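Local atomic coordinates of putative succinylglutamate desuccinylase / aspartoacylase (Shewanella amazonensis, PDB entry 3FMC), a protein that probably acts as a zinc-dependent hydrolase on ester bonds, as a member of the succinylglutamate desuccinylase/aspartoacylase family. Residues 45-48 and 49-52; 108-111 and 112-115; 214-217 and 218-222. All coordinates share one frame; numbering follows the deposited sequence.

Interaction 1: residues 45-48 and 49-52; sequences AEVQ and GNAV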
# COMPACT_ATOMS: atom_id res chain seq x y z
N ALA C 45 11.49 -1.17 8.52
CA ALA C 45 11.31 -2.56 8.95
C ALA C 45 12.54 -3.12 9.66
O ALA C 45 12.44 -4.16 10.30
CB ALA C 45 11.00 -3.47 7.77
N GLU C 46 13.67 -2.43 9.56
CA GLU C 46 14.97 -2.95 10.02
C GLU C 46 15.23 -2.55 11.45
O GLU C 46 16.20 -1.89 11.75
CB GLU C 46 16.06 -2.50 9.02
CG GLU C 46 15.78 -3.02 7.58
CD GLU C 46 16.80 -2.66 6.57
OE1 GLU C 46 17.86 -2.06 6.96
OE2 GLU C 46 16.59 -3.00 5.35
N VAL C 47 14.34 -3.01 12.32
CA VAL C 47 14.27 -2.55 13.70
C VAL C 47 15.33 -3.12 14.64
O VAL C 47 15.56 -2.56 15.68
CB VAL C 47 12.83 -2.71 14.28
CG1 VAL C 47 11.82 -1.79 13.50
CG2 VAL C 47 12.35 -4.17 14.31
N GLN C 48 15.99 -4.22 14.26
CA GLN C 48 16.97 -4.81 15.18
C GLN C 48 18.11 -3.86 15.54
O GLN C 48 18.70 -3.95 16.63
CB GLN C 48 17.49 -6.13 14.58
CG GLN C 48 18.63 -6.82 15.41
CD GLN C 48 18.16 -7.50 16.64
OE1 GLN C 48 17.10 -7.20 17.21
NE2 GLN C 48 18.97 -8.43 17.12
N GLY C 49 18.45 -2.93 14.65
CA GLY C 49 19.47 -1.94 14.92
C GLY C 49 19.21 -1.10 16.16
O GLY C 49 20.16 -0.64 16.81
N ASN C 50 17.95 -0.90 16.51
CA ASN C 50 17.59 -0.20 17.75
C ASN C 50 18.02 -1.04 18.97
O ASN C 50 18.52 -0.50 19.99
CB ASN C 50 16.08 0.07 17.82
CG ASN C 50 15.62 0.99 16.69
OD1 ASN C 50 16.20 2.04 16.50
ND2 ASN C 50 14.66 0.55 15.89
N ALA C 51 17.79 -2.34 18.87
CA ALA C 51 18.16 -3.29 19.94
C ALA C 51 19.67 -3.31 20.07
O ALA C 51 20.21 -3.42 21.21
CB ALA C 51 17.60 -4.74 19.64
N VAL C 52 20.36 -3.19 18.94
CA VAL C 52 21.85 -3.15 18.96
C VAL C 52 22.35 -1.86 19.65
O VAL C 52 23.28 -1.88 20.49
CB VAL C 52 22.48 -3.39 17.57
CG1 VAL C 52 24.00 -3.21 17.63
CG2 VAL C 52 22.11 -4.80 17.02

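Interaction 2: residues 108-111 and 112-115; sequences GFNI and EVWY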
# COMPACT_ATOMS: atom_id res chain seq x y z
N GLY C 108 29.40 17.41 -5.15
CA GLY C 108 29.82 17.68 -6.51
C GLY C 108 31.07 18.52 -6.70
O GLY C 108 31.64 18.52 -7.80
N PHE C 109 31.53 19.24 -5.68
CA PHE C 109 32.69 20.10 -5.85
C PHE C 109 33.97 19.35 -6.32
O PHE C 109 34.16 18.13 -6.09
CB PHE C 109 32.92 20.97 -4.62
CG PHE C 109 33.40 20.24 -3.42
CD1 PHE C 109 32.50 19.64 -2.53
CD2 PHE C 109 34.75 20.17 -3.13
CE1 PHE C 109 32.97 18.98 -1.42
CE2 PHE C 109 35.21 19.51 -2.03
CZ PHE C 109 34.34 18.92 -1.18
N ASN C 110 34.81 20.07 -7.04
CA ASN C 110 36.01 19.45 -7.63
C ASN C 110 37.06 19.31 -6.54
O ASN C 110 37.56 20.31 -6.02
CB ASN C 110 36.49 20.27 -8.84
CG ASN C 110 37.71 19.65 -9.51
OD1 ASN C 110 38.63 19.20 -8.86
ND2 ASN C 110 37.71 19.63 -10.84
N ILE C 111 37.37 18.06 -6.19
CA ILE C 111 38.28 17.77 -5.08
C ILE C 111 39.74 18.06 -5.47
O ILE C 111 40.53 18.52 -4.64
CB ILE C 111 38.06 16.32 -4.53
CG1 ILE C 111 36.69 16.27 -3.86
CG2 ILE C 111 39.16 15.93 -3.53
CD1 ILE C 111 36.17 14.87 -3.46
N GLU C 112 40.08 17.81 -6.72
CA GLU C 112 41.41 18.16 -7.21
C GLU C 112 41.64 19.66 -6.98
O GLU C 112 42.63 20.04 -6.37
CB GLU C 112 41.60 17.75 -8.68
CG GLU C 112 42.96 18.16 -9.29
CD GLU C 112 44.17 17.65 -8.47
OE1 GLU C 112 44.26 16.42 -8.25
OE2 GLU C 112 45.02 18.49 -8.06
N VAL C 113 40.70 20.51 -7.40
CA VAL C 113 40.80 21.96 -7.20
C VAL C 113 40.79 22.32 -5.74
O VAL C 113 41.56 23.14 -5.28
CB VAL C 113 39.68 22.74 -7.98
CG1 VAL C 113 39.64 24.23 -7.60
CG2 VAL C 113 39.89 22.56 -9.48
N TRP C 114 39.91 21.70 -4.96
CA TRP C 114 39.87 21.98 -3.53
C TRP C 114 41.24 21.62 -2.93
O TRP C 114 41.79 22.36 -2.11
CB TRP C 114 38.78 21.15 -2.83
CG TRP C 114 38.59 21.51 -1.41
CD1 TRP C 114 37.60 22.32 -0.91
CD2 TRP C 114 39.37 21.08 -0.27
NE1 TRP C 114 37.71 22.41 0.45
CE2 TRP C 114 38.80 21.69 0.87
CE3 TRP C 114 40.51 20.26 -0.10
CZ2 TRP C 114 39.30 21.49 2.15
CZ3 TRP C 114 41.01 20.07 1.17
CH2 TRP C 114 40.41 20.69 2.29
N TYR C 115 41.77 20.45 -3.32
CA TYR C 115 43.08 20.04 -2.80
C TYR C 115 44.16 21.08 -3.12
O TYR C 115 44.90 21.51 -2.23
CB TYR C 115 43.48 18.67 -3.32
CG TYR C 115 44.85 18.29 -2.84
CD1 TYR C 115 45.05 17.87 -1.53
CD2 TYR C 115 45.95 18.38 -3.69
CE1 TYR C 115 46.33 17.53 -1.07
CE2 TYR C 115 47.23 18.06 -3.24
CZ TYR C 115 47.42 17.63 -1.94
OH TYR C 115 48.67 17.28 -1.47

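Interaction 3: residues 214-217 and 218-222; sequences AFVP and WWTLA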
# COMPACT_ATOMS: atom_id res chain seq x y z
N ALA C 214 29.49 9.13 3.27
CA ALA C 214 30.47 9.43 4.31
C ALA C 214 31.92 9.24 3.82
O ALA C 214 32.78 10.05 4.16
CB ALA C 214 30.25 8.60 5.53
N PHE C 215 32.20 8.17 3.08
CA PHE C 215 33.61 7.90 2.75
C PHE C 215 34.06 8.38 1.39
O PHE C 215 35.26 8.65 1.21
CB PHE C 215 33.99 6.41 2.97
CG PHE C 215 33.35 5.44 1.99
CD1 PHE C 215 33.65 5.46 0.64
CD2 PHE C 215 32.55 4.41 2.46
CE1 PHE C 215 33.09 4.53 -0.22
CE2 PHE C 215 32.00 3.47 1.60
CZ PHE C 215 32.25 3.55 0.25
N VAL C 216 33.17 8.49 0.41
CA VAL C 216 33.66 8.87 -0.91
C VAL C 216 34.44 10.19 -0.91
O VAL C 216 35.50 10.27 -1.58
CB VAL C 216 32.55 8.83 -2.02
CG1 VAL C 216 33.01 9.50 -3.30
CG2 VAL C 216 32.13 7.40 -2.31
N PRO C 217 33.95 11.24 -0.22
CA PRO C 217 34.77 12.47 -0.36
C PRO C 217 36.19 12.29 0.16
O PRO C 217 37.16 12.79 -0.44
CB PRO C 217 34.02 13.51 0.50
CG PRO C 217 32.63 12.97 0.68
CD PRO C 217 32.75 11.47 0.62
N TRP C 218 36.30 11.60 1.28
CA TRP C 218 37.62 11.36 1.93
C TRP C 218 38.54 10.43 1.17
O TRP C 218 39.79 10.63 1.20
CB TRP C 218 37.44 10.88 3.33
CG TRP C 218 36.72 11.84 4.21
CD1 TRP C 218 35.41 11.81 4.54
CD2 TRP C 218 37.29 12.95 4.93
NE1 TRP C 218 35.11 12.85 5.39
CE2 TRP C 218 36.24 13.57 5.65
CE3 TRP C 218 38.58 13.50 5.01
CZ2 TRP C 218 36.44 14.69 6.48
CZ3 TRP C 218 38.77 14.64 5.81
CH2 TRP C 218 37.71 15.21 6.54
N TRP C 219 37.96 9.41 0.53
CA TRP C 219 38.73 8.42 -0.23
C TRP C 219 39.24 9.12 -1.47
O TRP C 219 40.41 8.97 -1.85
CB TRP C 219 37.84 7.26 -0.65
CG TRP C 219 38.54 5.98 -1.03
CD1 TRP C 219 39.87 5.82 -1.38
CD2 TRP C 219 37.94 4.69 -1.15
NE1 TRP C 219 40.11 4.52 -1.69
CE2 TRP C 219 38.95 3.79 -1.57
CE3 TRP C 219 36.63 4.20 -0.95
CZ2 TRP C 219 38.70 2.43 -1.76
CZ3 TRP C 219 36.40 2.86 -1.16
CH2 TRP C 219 37.43 1.99 -1.57
N THR C 220 38.36 9.87 -2.13
CA THR C 220 38.75 10.64 -3.31
C THR C 220 39.85 11.67 -2.98
O THR C 220 40.77 11.85 -3.77
CB THR C 220 37.52 11.34 -3.91
OG1 THR C 220 36.57 10.33 -4.30
CG2 THR C 220 37.93 12.16 -5.10
N LEU C 221 39.74 12.34 -1.84
CA LEU C 221 40.73 13.30 -1.39
C LEU C 221 42.09 12.60 -1.17
O LEU C 221 43.11 13.14 -1.55
CB LEU C 221 40.32 13.95 -0.06
CG LEU C 221 41.31 14.94 0.58
CD1 LEU C 221 41.38 16.18 -0.31
CD2 LEU C 221 40.90 15.31 1.99
N ALA C 222 42.07 11.41 -0.58
CA ALA C 222 43.30 10.64 -0.32
C ALA C 222 43.94 10.26 -1.65
O ALA C 222 45.18 10.33 -1.79
CB ALA C 222 42.97 9.38 0.50
O HOH W 1 32.48 11.93 6.09

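Interaction 1: residues 45-48 and 49-52
V52 N donates to Q48 O at 2.9 Å. The donor lies in the carbonyl plane, and this bond closes a helical turn. A51 N also approaches Q48 O, but that bond is weak because it is strongly bent. One residue earlier, V47 O accepts from N50 N, three residues on, at 3.0 Å. Here the donor sits above the carbonyl plane, 47° out of it. The side chain of N50 folds back over the same turn. Its CG stands anti to the carbonyl carbon (chi1 -62°), which brings ND2 to 3.8 Å from V47 CA. The amide is gripped at both ends: ND2 donates to N41 OD1, and OD1 accepts from L74 N. These bonds should hold its rotation. The amide end of Q48 curls back to A51. A bend at chi2 (76°) turns the amide back, and OE1 lies 3.5 Å from A51 CB; the same OE1 accepts from D250 N. V52 CG2 rests 3.5 Å from Q48 O. Further out, A254 of helix 251-267 packs on Q48, A51 and V52, while V47, N50 and A51 touch A350, L323 and L321 of the second subunit. E46 is the centre of an inverse gamma turn just before the helix, and its carboxylate leads away from the helix. E46 OE1 accepts from T173 N, and together with H43 and H172, E46 may form an empty metal site, consistent with the His-X-X-Glu...His zinc site of this family. The chemistry thus divides: buried amides probably help fix the start of the helix, and the turn before it presents a probable metal ligand.

Interaction 2: residues 108-111 and 112-115
The side chains of F109 and W114 run side by side, but their ring planes are turned 54° to each other, neither stacked nor edge-to-face. F109 CE2 comes to 3.9 Å from W114 CD1, and the approach is oblique to both rings. The centroid of the F109 ring is 5.5 Å from that of the W114 five-membered ring. F109 reaches the indole because its CG sits between the backbone N and the carbonyl carbon (chi1 70°). The indole has other neighbours: H118 stacks on it, F130 meets it edge-to-face, and NE1 bonds to T133 OG1. N110, the next residue after F109, is the N-cap of helix 111-118. Its OD1 accepts from V113 N at 2.9 Å in a nearly straight bond (169°), with the donor above the plane of the side-chain carbonyl. The CB and amide of N110 cross the side chain of V113 at about a right angle, and V113 CG2 lies 3.6 Å from N110 CG. F109 precedes the cap and W114 is the fourth residue after it, so the apolar pair forms a hydrophobic staple. The cap bond gives a first-turn N-H an acceptor, while the staple probably helps hold the incoming chain against the helix. W114 N donates to N110 O at 2.9 Å, and Y115 N donates to I111 O. The polar side of the cap is at the surface. The apolar side faces two helices. F109 and W114 pack on helix 123-142, while I111, E112 and Y115 lie against helix 210-227.

Interaction 3: residues 214-217 and 218-222
F215 O accepts from W219 N at 2.9 Å, nearly along the C=O axis. V216 O accepts from T220 N and P217 O from L221 N. Beyond these three i to i+4 bonds, A214 O lies outside the ladder and takes a bond from a water. P217 has no N-H for the turn before, and the helix kinks there. V216 O is gripped twice: T220 OG1 also donates, at 2.9 Å, from the opposite face of its plane to T220 N. The hydroxyl gets there with OG1 anti to the carbonyl carbon (chi1 -61°). A valine here removes the OG1 donor, which would probably leave V216 O held by the backbone N-H alone and N204 ND2 without its weak partner. This is the middle of helix 210-227, in the zinc-peptidase-like catalytic domain. F215 and W219 lie side by side, W219 turning an edge toward the face of F215 in an offset edge-to-face pair (65°), CE3 3.6 Å from F215 CD1. W218 instead sets its ring edge beside A214 O, 3.2 Å from CD1. The water also accepts from W218 NE1, bridging the two. W218 and P217 pack on helix 123-142, F215 on A238 of strand 237-243.

The three contacts follow one another along the chain, and all lie in the family's catalytic region. The centre of interaction 1 is about 37 Å from that of interaction 2 and about 28 Å from that of interaction 3, on the opposite side of the chain's centre. It lies at the start of helix 48-60, beside the probable metal site and the second subunit. Interactions 2 and 3 have centres about 11 Å apart and touch. I111 CD1 packs 3.6 Å from T220 CG2, joining helix 111-118 to helix 210-227. Helix 123-142 packs against both, with F130 shared between W114 and W218. The three helices form one group; nearest atoms of interactions 1 and 3 are about 16 Å apart.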